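Local coordinates for kinetochore protein Mis16 (Schizosaccharomyces japonicus, PDB 4XYH), which recognises histone H4 and the CENP-A-specific chaperone Scm3, and so probably helps deliver the centromeric histone to centromeres, at residues 38-43 / 374-379; 53-58 / 132-137; 86-91 / 127-132; 319-324 / 351-356. All coordinates share one frame; numbering follows the deposited sequence.

The four interactions fall into two groups on a beta-propeller chain. Interactions 1 and 4 touch, because strands 374-378 and 350-354 are neighbours in one sheet: F376 O lies 2.8 Å from V352 N, probably a hydrogen bond, and L374 packs on C351 and W353. Interactions 2 and 3 share G132, and the A137 and L89 side chains meet where the strands of two sheets face each other. Interactions 3 and 4 lie on opposite sides of the chain's centre, their centres about 35 Å and their nearest atoms about 24 Å apart. Interactions 1 and 2 have centres about 25 Å apart and nearest atoms about 7 Å apart; strands 41-48 and 56-58 follow each other in sequence, the first leaving the N-terminal helix 19-40.

Interaction 1: residues 38-43 / 374-379; sequences PFLYDL and LMFMHG
L40, where helix 19-40 gives way to strand 41-48, reaches the ring of F376 with its backbone and the root of its side chain: L40 O lies 3.4 Å from F376 CE1, and L40 CB is 4.1 Å from the same atom. The next residue, Y41, carries most of the contact. Its ring is met over one face by the edge of F376, with centroids 5.3 Å apart and planes at 89°, a T-shaped pair in which F376 CZ comes down off-centre, 3.7 Å from Y41 CE2. With CG anti to the backbone N (chi1 -171°), F376 reaches toward Y41. Beyond the ring, Y41 OH and H378 ND1 form a hydrogen bond of 2.7 Å, the two rings meeting rim to rim and nearly perpendicular. After Y41 the chain turns at D42, and D42 and L43 both face S411, a classic beta bulge in the pairing of strand 41-48 with strand 406-412, which joins the N-terminal end of the chain to the last blade.

Both polar groups are buried and have second partners: Y41 OH also bonds W33 NE1 of the helix, while H378 NE2 bonds Q408 OE1 and its ring stacks on W410. Gripped through both nitrogens, the imidazole is probably fixed in rotation, and the tyrosine links helix, closing strand and neighbouring blade.

Interaction 2: residues 53-58 / 132-137; sequences SLTVEW and GDVNKA
The flat amide of N135 is touched at its oxygen, where L54 CD1 lies 3.6 Å from OD1 as the two side chains run side by side; its ND2 is bonded to G185 O. The other flat group, the carboxylate of E57, approaches A137 O with OE1, but that oxygen is hydrogen-bonded to the backbone N of F139. Between these two, T55 carries the contact, where the chains run almost in the same direction, 18° apart. With OG1 anti to its own backbone N (chi1 -177°), T55 accepts a hydrogen bond from A137 N to OG1 of 3.1 Å. The same oxygen holds a water at 2.6 Å, and this water also donates to A137 O. T55 CG2 is turned to the apolar side, 3.9 Å from V134 CG1 and 4.0 Å from A137 CB. An alanine here would probably leave A137 N without its side-chain acceptor, the water with one partner fewer, and a gap beside V134.

A second water bridges the backbones, accepting from L54 N at 2.7 Å and donating to V134 O, while L54 CB packs near that carbonyl. S53 OG donates to T55 O. The first, axis-side strands of two adjacent blades, 56-58 and 136-140, are thus joined by one hydroxyl and two waters, which meet A137 N, A137 O, L54 N and V134 O.

Interaction 3: residues 86-91 / 127-132; sequences QNYLQV and KIHHEG
Strands 87-91 and 127-130 pair antiparallel, their short axes 4.3 Å apart at closest approach and 140° between directions, with L89 and I128 forming a hydrogen-bonded pair: I128 N to L89 O at 2.7 Å and L89 N to I128 O at 2.8 Å. On the face carrying Q90 and K127, the lysine passes over the ring of Y88. K127 NZ lies 4.3 Å from the ring centroid, an off-centre cation-pi contact reached by a bend at chi3 (-74°), while Q90 OE1 lies alongside K127 CD. At the other flank of the tyrosine, Y88 CE1 comes 3.4 Å from H129 CD2, the two rings oblique. On that same side of the imidazole lies Q86, whose amide stacks on H129 with planes 13° apart and CG over the ring centre. Q86 NE2 is held there by its bond to N87 O, which also accepts from H130 N. On the opposite face, L89 and I128 meet through their methyls and both touch F159 of the next blade, and H130 ND1 donates to G132 O at 2.8 Å.

Water joins the polar ends: one molecule bonds both Y88 OH and H129 NE2, and another accepts from K127 NZ at 2.6 Å. The tyrosine face would be expected to stabilise the lysine charge, while the Q86 amide and the water shared with Y88 OH would probably limit how the imidazole turns.

Interaction 4: residues 319-324 / 351-356; sequences HTLEGH and CVWDLS
W353 and H324 belong to the hallmark hydrogen-bond network of WD40 propellers, in which the Gly-His and Trp-Asp signatures, here G323-H324 and W353-D354, are tied together inside one blade. The polar links of that network run through neighbours: H324 ND1 bonds D347 OD2, while H324 NE2 and W353 NE1 both bond T343 OG1. Across the segments themselves there is no hydrogen bond.

Apolar contact is led by L321, from the outer strand 319-321 of the preceding sheet. Its CD1 sits over the indole face, 3.9 Å from the centroid of the five-membered ring and 15° off the normal, a CH-pi contact; CB covers the six-membered ring, 4.0 Å from W353 CZ3. The first torsion of L321, with CG anti to the carbonyl carbon (chi1 -53°), lays the branch along the indole, and its CD2 reaches L355 CD2 at 4.1 Å. An alanine in place of W353 would probably leave T343 OG1 without its indole donor and open a gap under L321.

C351 SG makes an oblique sulfur-aromatic contact, 3.9 Å from the H324 ring centroid and 3.5 Å from H324 CE1.

Backbone meets the indole edge as well. G323 passes so near that a CB there would come within about 3.2 Å of W353 CH2, and its backbone angles also call for glycine. Just before it, E322 O points at the indole edge, 3.1 Å from W353 CH2 and near the ring plane.

Interaction 1: residues 38-43 / 374-379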
# COMPACT_ATOMS: atom_id res chain seq x y z
N PRO A 38 -7.39 -23.80 9.93
CA PRO A 38 -8.74 -23.76 10.53
C PRO A 38 -8.79 -23.19 11.95
O PRO A 38 -9.86 -22.79 12.41
CB PRO A 38 -9.17 -25.23 10.52
CG PRO A 38 -8.28 -25.90 9.51
CD PRO A 38 -6.98 -25.18 9.60
N PHE A 39 -7.64 -23.15 12.63
CA PHE A 39 -7.56 -22.55 13.96
C PHE A 39 -7.26 -21.05 13.93
O PHE A 39 -7.35 -20.38 14.95
CB PHE A 39 -6.47 -23.21 14.81
CG PHE A 39 -6.42 -24.70 14.69
CD1 PHE A 39 -7.58 -25.46 14.67
CD2 PHE A 39 -5.19 -25.34 14.58
CE1 PHE A 39 -7.52 -26.83 14.54
CE2 PHE A 39 -5.13 -26.72 14.46
CZ PHE A 39 -6.29 -27.46 14.44
N LEU A 40 -6.87 -20.52 12.77
CA LEU A 40 -6.41 -19.13 12.74
C LEU A 40 -7.28 -18.21 11.88
O LEU A 40 -7.32 -17.00 12.12
CB LEU A 40 -4.96 -19.08 12.24
CG LEU A 40 -3.89 -19.72 13.14
CD1 LEU A 40 -2.55 -19.65 12.45
CD2 LEU A 40 -3.82 -19.03 14.47
N TYR A 41 -7.99 -18.79 10.92
CA TYR A 41 -8.68 -18.00 9.90
C TYR A 41 -10.15 -18.34 9.79
O TYR A 41 -10.54 -19.49 9.96
CB TYR A 41 -8.01 -18.19 8.53
CG TYR A 41 -6.55 -17.77 8.47
CD1 TYR A 41 -5.55 -18.66 8.84
CD2 TYR A 41 -6.18 -16.50 8.06
CE1 TYR A 41 -4.22 -18.28 8.80
CE2 TYR A 41 -4.85 -16.11 8.02
CZ TYR A 41 -3.87 -17.01 8.39
OH TYR A 41 -2.53 -16.66 8.35
N ASP A 42 -10.96 -17.34 9.46
CA ASP A 42 -12.32 -17.57 8.99
C ASP A 42 -12.39 -17.70 7.47
O ASP A 42 -13.35 -18.24 6.94
CB ASP A 42 -13.25 -16.46 9.45
CG ASP A 42 -13.62 -16.58 10.91
OD1 ASP A 42 -13.56 -17.72 11.43
OD2 ASP A 42 -13.96 -15.55 11.54
N LEU A 43 -11.37 -17.19 6.78
CA LEU A 43 -11.35 -17.18 5.33
C LEU A 43 -9.91 -17.13 4.79
O LEU A 43 -9.13 -16.27 5.19
CB LEU A 43 -12.13 -15.97 4.79
CG LEU A 43 -11.98 -15.72 3.29
CD1 LEU A 43 -12.75 -16.77 2.49
CD2 LEU A 43 -12.43 -14.33 2.91
N LEU A 374 0.79 -7.16 19.69
CA LEU A 374 0.83 -8.02 18.48
C LEU A 374 -0.30 -9.04 18.48
O LEU A 374 -0.22 -10.08 19.12
CB LEU A 374 2.17 -8.74 18.36
CG LEU A 374 2.36 -9.70 17.17
CD1 LEU A 374 2.10 -9.00 15.87
CD2 LEU A 374 3.75 -10.27 17.14
N MET A 375 -1.35 -8.72 17.74
CA MET A 375 -2.62 -9.43 17.82
C MET A 375 -2.68 -10.68 16.94
O MET A 375 -3.34 -11.66 17.29
CB MET A 375 -3.74 -8.48 17.43
CG MET A 375 -5.11 -8.99 17.70
SD MET A 375 -6.32 -8.19 16.63
CE MET A 375 -6.78 -9.62 15.66
N PHE A 376 -2.01 -10.64 15.78
CA PHE A 376 -2.10 -11.73 14.79
C PHE A 376 -0.93 -11.69 13.82
O PHE A 376 -0.49 -10.62 13.38
CB PHE A 376 -3.41 -11.65 14.02
CG PHE A 376 -3.69 -12.84 13.14
CD1 PHE A 376 -4.32 -13.96 13.65
CD2 PHE A 376 -3.37 -12.82 11.80
CE1 PHE A 376 -4.60 -15.05 12.85
CE2 PHE A 376 -3.64 -13.91 10.98
CZ PHE A 376 -4.26 -15.03 11.51
N MET A 377 -0.43 -12.87 13.47
CA MET A 377 0.58 -12.97 12.45
C MET A 377 0.09 -13.86 11.32
O MET A 377 -0.33 -14.99 11.54
CB MET A 377 1.88 -13.52 13.00
CG MET A 377 2.83 -14.01 11.89
SD MET A 377 4.44 -14.43 12.55
CE MET A 377 4.80 -12.96 13.50
N HIS A 378 0.15 -13.33 10.11
CA HIS A 378 -0.18 -14.09 8.93
C HIS A 378 1.09 -14.70 8.33
O HIS A 378 1.97 -13.97 7.85
CB HIS A 378 -0.91 -13.20 7.94
CG HIS A 378 -1.10 -13.81 6.59
ND1 HIS A 378 -1.95 -14.86 6.37
CD2 HIS A 378 -0.55 -13.50 5.39
CE1 HIS A 378 -1.93 -15.18 5.09
NE2 HIS A 378 -1.09 -14.36 4.47
N GLY A 379 1.18 -16.03 8.36
CA GLY A 379 2.35 -16.74 7.85
C GLY A 379 2.14 -17.44 6.51
O GLY A 379 2.91 -18.32 6.13

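Interaction 2: residues 53-58 / 132-137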
# COMPACT_ATOMS: atom_id res chain seq x y z
N SER A 53 2.23 -9.16 -9.17
CA SER A 53 1.72 -7.80 -9.04
C SER A 53 2.48 -7.09 -7.93
O SER A 53 2.75 -7.67 -6.88
CB SER A 53 0.22 -7.81 -8.74
OG SER A 53 -0.27 -6.47 -8.64
N LEU A 54 2.83 -5.83 -8.17
CA LEU A 54 3.48 -5.01 -7.15
C LEU A 54 2.47 -4.23 -6.31
O LEU A 54 2.83 -3.60 -5.31
CB LEU A 54 4.46 -4.03 -7.81
CG LEU A 54 5.67 -4.69 -8.46
CD1 LEU A 54 6.42 -3.73 -9.37
CD2 LEU A 54 6.58 -5.19 -7.34
N THR A 55 1.21 -4.26 -6.73
CA THR A 55 0.20 -3.40 -6.13
C THR A 55 -1.15 -4.10 -5.98
O THR A 55 -1.51 -4.97 -6.78
CB THR A 55 0.03 -2.10 -6.98
OG1 THR A 55 -0.91 -1.21 -6.34
CG2 THR A 55 -0.45 -2.45 -8.43
N VAL A 56 -1.89 -3.72 -4.94
CA VAL A 56 -3.24 -4.24 -4.75
C VAL A 56 -4.05 -3.22 -3.96
O VAL A 56 -3.54 -2.56 -3.07
CB VAL A 56 -3.25 -5.62 -4.00
CG1 VAL A 56 -2.73 -5.49 -2.57
CG2 VAL A 56 -4.66 -6.20 -3.97
N GLU A 57 -5.32 -3.08 -4.33
CA GLU A 57 -6.23 -2.17 -3.66
C GLU A 57 -7.64 -2.70 -3.85
O GLU A 57 -8.01 -3.10 -4.96
CB GLU A 57 -6.11 -0.74 -4.20
CG GLU A 57 -6.66 0.32 -3.25
CD GLU A 57 -6.65 1.73 -3.84
OE1 GLU A 57 -6.53 1.86 -5.07
OE2 GLU A 57 -6.77 2.73 -3.07
N TRP A 58 -8.41 -2.73 -2.76
CA TRP A 58 -9.84 -3.09 -2.83
C TRP A 58 -10.65 -1.92 -3.36
O TRP A 58 -10.48 -0.79 -2.89
CB TRP A 58 -10.40 -3.46 -1.45
CG TRP A 58 -9.88 -4.71 -0.87
CD1 TRP A 58 -8.83 -4.83 -0.01
CD2 TRP A 58 -10.38 -6.02 -1.08
NE1 TRP A 58 -8.65 -6.15 0.33
CE2 TRP A 58 -9.59 -6.90 -0.32
CE3 TRP A 58 -11.43 -6.54 -1.84
CZ2 TRP A 58 -9.81 -8.27 -0.29
CZ3 TRP A 58 -11.65 -7.91 -1.82
CH2 TRP A 58 -10.84 -8.76 -1.04
N GLY A 132 5.33 -0.22 -18.96
CA GLY A 132 6.23 -0.57 -17.89
C GLY A 132 5.47 -1.28 -16.79
O GLY A 132 4.23 -1.38 -16.85
N ASP A 133 6.22 -1.77 -15.81
CA ASP A 133 5.66 -2.42 -14.63
C ASP A 133 4.65 -1.49 -13.96
O ASP A 133 4.86 -0.28 -13.90
CB ASP A 133 6.75 -2.79 -13.63
CG ASP A 133 7.78 -3.77 -14.19
OD1 ASP A 133 7.45 -4.57 -15.09
OD2 ASP A 133 8.95 -3.74 -13.72
N VAL A 134 3.56 -2.05 -13.45
CA VAL A 134 2.68 -1.23 -12.65
C VAL A 134 3.26 -1.17 -11.23
O VAL A 134 3.01 -2.04 -10.41
CB VAL A 134 1.24 -1.76 -12.64
CG1 VAL A 134 0.35 -0.82 -11.88
CG2 VAL A 134 0.73 -1.93 -14.07
N ASN A 135 4.08 -0.15 -10.96
CA ASN A 135 4.70 -0.04 -9.63
C ASN A 135 3.65 0.18 -8.54
O ASN A 135 3.72 -0.42 -7.48
CB ASN A 135 5.73 1.08 -9.61
CG ASN A 135 7.08 0.65 -10.16
OD1 ASN A 135 7.25 -0.48 -10.63
ND2 ASN A 135 8.05 1.55 -10.08
N LYS A 136 2.67 1.03 -8.82
CA LYS A 136 1.59 1.28 -7.87
C LYS A 136 0.36 1.74 -8.63
O LYS A 136 0.49 2.41 -9.65
CB LYS A 136 1.98 2.32 -6.81
CG LYS A 136 0.93 2.46 -5.69
CD LYS A 136 1.45 3.13 -4.43
CE LYS A 136 2.31 2.18 -3.60
NZ LYS A 136 2.98 2.91 -2.49
N ALA A 137 -0.82 1.36 -8.15
CA ALA A 137 -2.08 1.75 -8.77
C ALA A 137 -3.11 2.11 -7.70
O ALA A 137 -3.43 1.30 -6.83
CB ALA A 137 -2.60 0.64 -9.66
O HOH W 1 2.27 -4.66 -10.50
O HOH W 2 -3.46 -1.57 -6.87

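Interaction 3: residues 86-91 / 127-132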
# COMPACT_ATOMS: atom_id res chain seq x y z
N GLN A 86 3.96 -7.25 -22.61
CA GLN A 86 2.95 -6.24 -22.38
C GLN A 86 2.51 -6.26 -20.91
O GLN A 86 2.12 -7.30 -20.39
CB GLN A 86 1.74 -6.48 -23.28
CG GLN A 86 0.68 -5.42 -23.15
CD GLN A 86 1.21 -4.07 -23.57
OE1 GLN A 86 1.60 -3.88 -24.73
NE2 GLN A 86 1.24 -3.12 -22.64
N ASN A 87 2.58 -5.11 -20.25
CA ASN A 87 2.09 -5.00 -18.88
C ASN A 87 0.61 -4.62 -18.87
O ASN A 87 0.14 -3.91 -19.78
CB ASN A 87 2.90 -3.97 -18.08
CG ASN A 87 4.22 -4.53 -17.59
OD1 ASN A 87 4.28 -5.30 -16.62
ND2 ASN A 87 5.31 -4.14 -18.25
N TYR A 88 -0.12 -5.05 -17.86
CA TYR A 88 -1.50 -4.60 -17.74
C TYR A 88 -1.85 -4.05 -16.38
O TYR A 88 -1.42 -4.59 -15.35
CB TYR A 88 -2.49 -5.72 -18.05
CG TYR A 88 -2.32 -6.42 -19.38
CD1 TYR A 88 -2.94 -5.93 -20.53
CD2 TYR A 88 -1.59 -7.58 -19.48
CE1 TYR A 88 -2.81 -6.59 -21.74
CE2 TYR A 88 -1.45 -8.25 -20.69
CZ TYR A 88 -2.07 -7.75 -21.81
OH TYR A 88 -1.93 -8.41 -23.01
N LEU A 89 -2.65 -2.99 -16.40
CA LEU A 89 -3.44 -2.61 -15.24
C LEU A 89 -4.63 -3.57 -15.22
O LEU A 89 -5.24 -3.81 -16.27
CB LEU A 89 -3.88 -1.14 -15.32
CG LEU A 89 -4.75 -0.62 -14.19
CD1 LEU A 89 -3.97 -0.62 -12.86
CD2 LEU A 89 -5.28 0.79 -14.54
N GLN A 90 -4.97 -4.11 -14.06
CA GLN A 90 -5.95 -5.19 -14.00
C GLN A 90 -7.02 -4.95 -12.94
O GLN A 90 -6.74 -4.43 -11.85
CB GLN A 90 -5.27 -6.54 -13.71
CG GLN A 90 -4.22 -6.95 -14.73
CD GLN A 90 -3.61 -8.32 -14.45
OE1 GLN A 90 -3.64 -9.19 -15.31
NE2 GLN A 90 -3.03 -8.49 -13.27
N VAL A 91 -8.24 -5.35 -13.28
CA VAL A 91 -9.34 -5.39 -12.32
C VAL A 91 -9.72 -6.85 -12.12
O VAL A 91 -9.95 -7.57 -13.09
CB VAL A 91 -10.58 -4.60 -12.78
CG1 VAL A 91 -11.70 -4.68 -11.72
CG2 VAL A 91 -10.22 -3.16 -13.09
N LYS A 127 -8.24 -6.18 -18.38
CA LYS A 127 -6.81 -5.91 -18.47
C LYS A 127 -6.63 -4.74 -19.40
O LYS A 127 -7.18 -4.73 -20.51
CB LYS A 127 -6.04 -7.13 -18.99
CG LYS A 127 -6.35 -8.39 -18.21
CD LYS A 127 -5.26 -9.44 -18.31
CE LYS A 127 -5.28 -10.12 -19.66
NZ LYS A 127 -4.03 -10.93 -19.84
N ILE A 128 -5.88 -3.75 -18.94
CA ILE A 128 -5.67 -2.57 -19.75
C ILE A 128 -4.18 -2.40 -20.01
O ILE A 128 -3.39 -2.46 -19.08
CB ILE A 128 -6.23 -1.31 -19.07
CG1 ILE A 128 -7.67 -1.54 -18.62
CG2 ILE A 128 -6.09 -0.11 -20.00
CD1 ILE A 128 -8.09 -0.75 -17.40
N HIS A 129 -3.81 -2.16 -21.27
CA HIS A 129 -2.40 -1.94 -21.61
C HIS A 129 -1.79 -0.84 -20.75
O HIS A 129 -2.37 0.24 -20.59
CB HIS A 129 -2.23 -1.60 -23.10
CG HIS A 129 -2.40 -2.79 -24.00
ND1 HIS A 129 -1.81 -2.87 -25.24
CD2 HIS A 129 -3.08 -3.95 -23.82
CE1 HIS A 129 -2.12 -4.04 -25.79
NE2 HIS A 129 -2.89 -4.70 -24.95
N HIS A 130 -0.62 -1.15 -20.20
CA HIS A 130 0.13 -0.28 -19.31
C HIS A 130 1.61 -0.24 -19.73
O HIS A 130 2.19 -1.28 -20.06
CB HIS A 130 -0.01 -0.77 -17.86
CG HIS A 130 0.60 0.15 -16.85
ND1 HIS A 130 1.93 0.09 -16.50
CD2 HIS A 130 0.05 1.14 -16.11
CE1 HIS A 130 2.18 1.02 -15.59
NE2 HIS A 130 1.06 1.67 -15.33
N GLU A 131 2.21 0.95 -19.71
CA GLU A 131 3.63 1.13 -20.05
C GLU A 131 4.57 0.86 -18.87
O GLU A 131 4.60 1.62 -17.91
CB GLU A 131 3.89 2.54 -20.58
CG GLU A 131 3.09 2.90 -21.81
CD GLU A 131 3.63 4.13 -22.54
OE1 GLU A 131 4.32 4.98 -21.93
OE2 GLU A 131 3.34 4.24 -23.76
N GLY A 132 5.33 -0.22 -18.96
CA GLY A 132 6.23 -0.57 -17.89
C GLY A 132 5.47 -1.28 -16.79
O GLY A 132 4.23 -1.38 -16.85
O HOH W 3 4.31 -2.76 -20.80
O HOH W 4 -2.92 -7.38 -25.20
O HOH W 5 -3.45 -11.40 -22.37

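Interaction 4: residues 319-324 / 351-356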
# COMPACT_ATOMS: atom_id res chain seq x y z
N HIS A 319 5.78 5.41 20.33
CA HIS A 319 5.92 4.01 20.69
C HIS A 319 6.65 3.30 19.56
O HIS A 319 6.73 3.83 18.45
CB HIS A 319 4.55 3.36 20.95
CG HIS A 319 4.63 1.99 21.53
ND1 HIS A 319 5.03 1.76 22.83
CD2 HIS A 319 4.40 0.77 20.99
CE1 HIS A 319 5.02 0.46 23.07
NE2 HIS A 319 4.65 -0.17 21.96
N THR A 320 7.18 2.12 19.84
CA THR A 320 7.85 1.33 18.82
C THR A 320 7.28 -0.08 18.78
O THR A 320 7.30 -0.78 19.79
CB THR A 320 9.35 1.27 19.07
OG1 THR A 320 9.86 2.60 19.16
CG2 THR A 320 10.06 0.55 17.92
N LEU A 321 6.75 -0.48 17.63
CA LEU A 321 6.25 -1.84 17.46
C LEU A 321 7.37 -2.75 17.01
O LEU A 321 7.92 -2.56 15.93
CB LEU A 321 5.10 -1.89 16.45
CG LEU A 321 3.94 -0.93 16.69
CD1 LEU A 321 2.91 -1.04 15.58
CD2 LEU A 321 3.30 -1.21 18.04
N GLU A 322 7.71 -3.74 17.82
CA GLU A 322 8.73 -4.71 17.44
C GLU A 322 8.15 -6.11 17.25
O GLU A 322 7.15 -6.47 17.87
CB GLU A 322 9.83 -4.74 18.49
CG GLU A 322 10.10 -3.38 19.05
CD GLU A 322 11.48 -3.23 19.61
OE1 GLU A 322 12.46 -3.27 18.82
OE2 GLU A 322 11.59 -3.06 20.85
N GLY A 323 8.76 -6.89 16.37
CA GLY A 323 8.31 -8.24 16.14
C GLY A 323 8.64 -8.74 14.76
O GLY A 323 8.69 -9.95 14.53
N HIS A 324 8.86 -7.83 13.82
CA HIS A 324 9.34 -8.23 12.51
C HIS A 324 10.83 -8.55 12.56
O HIS A 324 11.57 -8.02 13.37
CB HIS A 324 9.06 -7.16 11.46
CG HIS A 324 7.66 -7.17 10.93
ND1 HIS A 324 7.11 -8.26 10.29
CD2 HIS A 324 6.71 -6.21 10.91
CE1 HIS A 324 5.88 -7.98 9.91
NE2 HIS A 324 5.61 -6.74 10.27
N CYS A 351 1.90 -8.76 10.02
CA CYS A 351 1.48 -8.64 11.41
C CYS A 351 0.30 -7.67 11.56
O CYS A 351 0.29 -6.60 10.96
CB CYS A 351 2.65 -8.18 12.28
SG CYS A 351 3.98 -9.44 12.44
N VAL A 352 -0.68 -8.07 12.36
CA VAL A 352 -1.78 -7.18 12.72
C VAL A 352 -1.56 -6.73 14.16
O VAL A 352 -1.32 -7.56 15.03
CB VAL A 352 -3.15 -7.87 12.58
CG1 VAL A 352 -4.28 -6.87 12.85
CG2 VAL A 352 -3.28 -8.53 11.21
N TRP A 353 -1.61 -5.41 14.39
CA TRP A 353 -1.33 -4.85 15.70
C TRP A 353 -2.56 -4.20 16.31
O TRP A 353 -3.38 -3.62 15.60
CB TRP A 353 -0.22 -3.81 15.62
CG TRP A 353 1.02 -4.25 14.91
CD1 TRP A 353 1.26 -4.18 13.57
CD2 TRP A 353 2.20 -4.80 15.50
NE1 TRP A 353 2.51 -4.66 13.28
CE2 TRP A 353 3.11 -5.05 14.45
CE3 TRP A 353 2.58 -5.11 16.81
CZ2 TRP A 353 4.38 -5.60 14.67
CZ3 TRP A 353 3.85 -5.66 17.03
CH2 TRP A 353 4.73 -5.90 15.96
N ASP A 354 -2.66 -4.28 17.64
CA ASP A 354 -3.75 -3.66 18.39
C ASP A 354 -3.16 -2.68 19.41
O ASP A 354 -2.72 -3.08 20.49
CB ASP A 354 -4.59 -4.74 19.08
CG ASP A 354 -5.78 -4.18 19.86
OD1 ASP A 354 -5.82 -2.97 20.19
OD2 ASP A 354 -6.69 -4.97 20.17
N LEU A 355 -3.16 -1.40 19.09
CA LEU A 355 -2.52 -0.41 19.95
C LEU A 355 -3.16 -0.29 21.34
O LEU A 355 -2.56 0.28 22.25
CB LEU A 355 -2.52 0.96 19.28
CG LEU A 355 -1.86 1.01 17.90
CD1 LEU A 355 -1.67 2.45 17.46
CD2 LEU A 355 -0.54 0.24 17.88
N SER A 356 -4.37 -0.82 21.50
CA SER A 356 -5.09 -0.65 22.76
C SER A 356 -4.55 -1.62 23.79
O SER A 356 -4.86 -1.50 24.98
CB SER A 356 -6.60 -0.83 22.57
OG SER A 356 -6.95 -2.20 22.46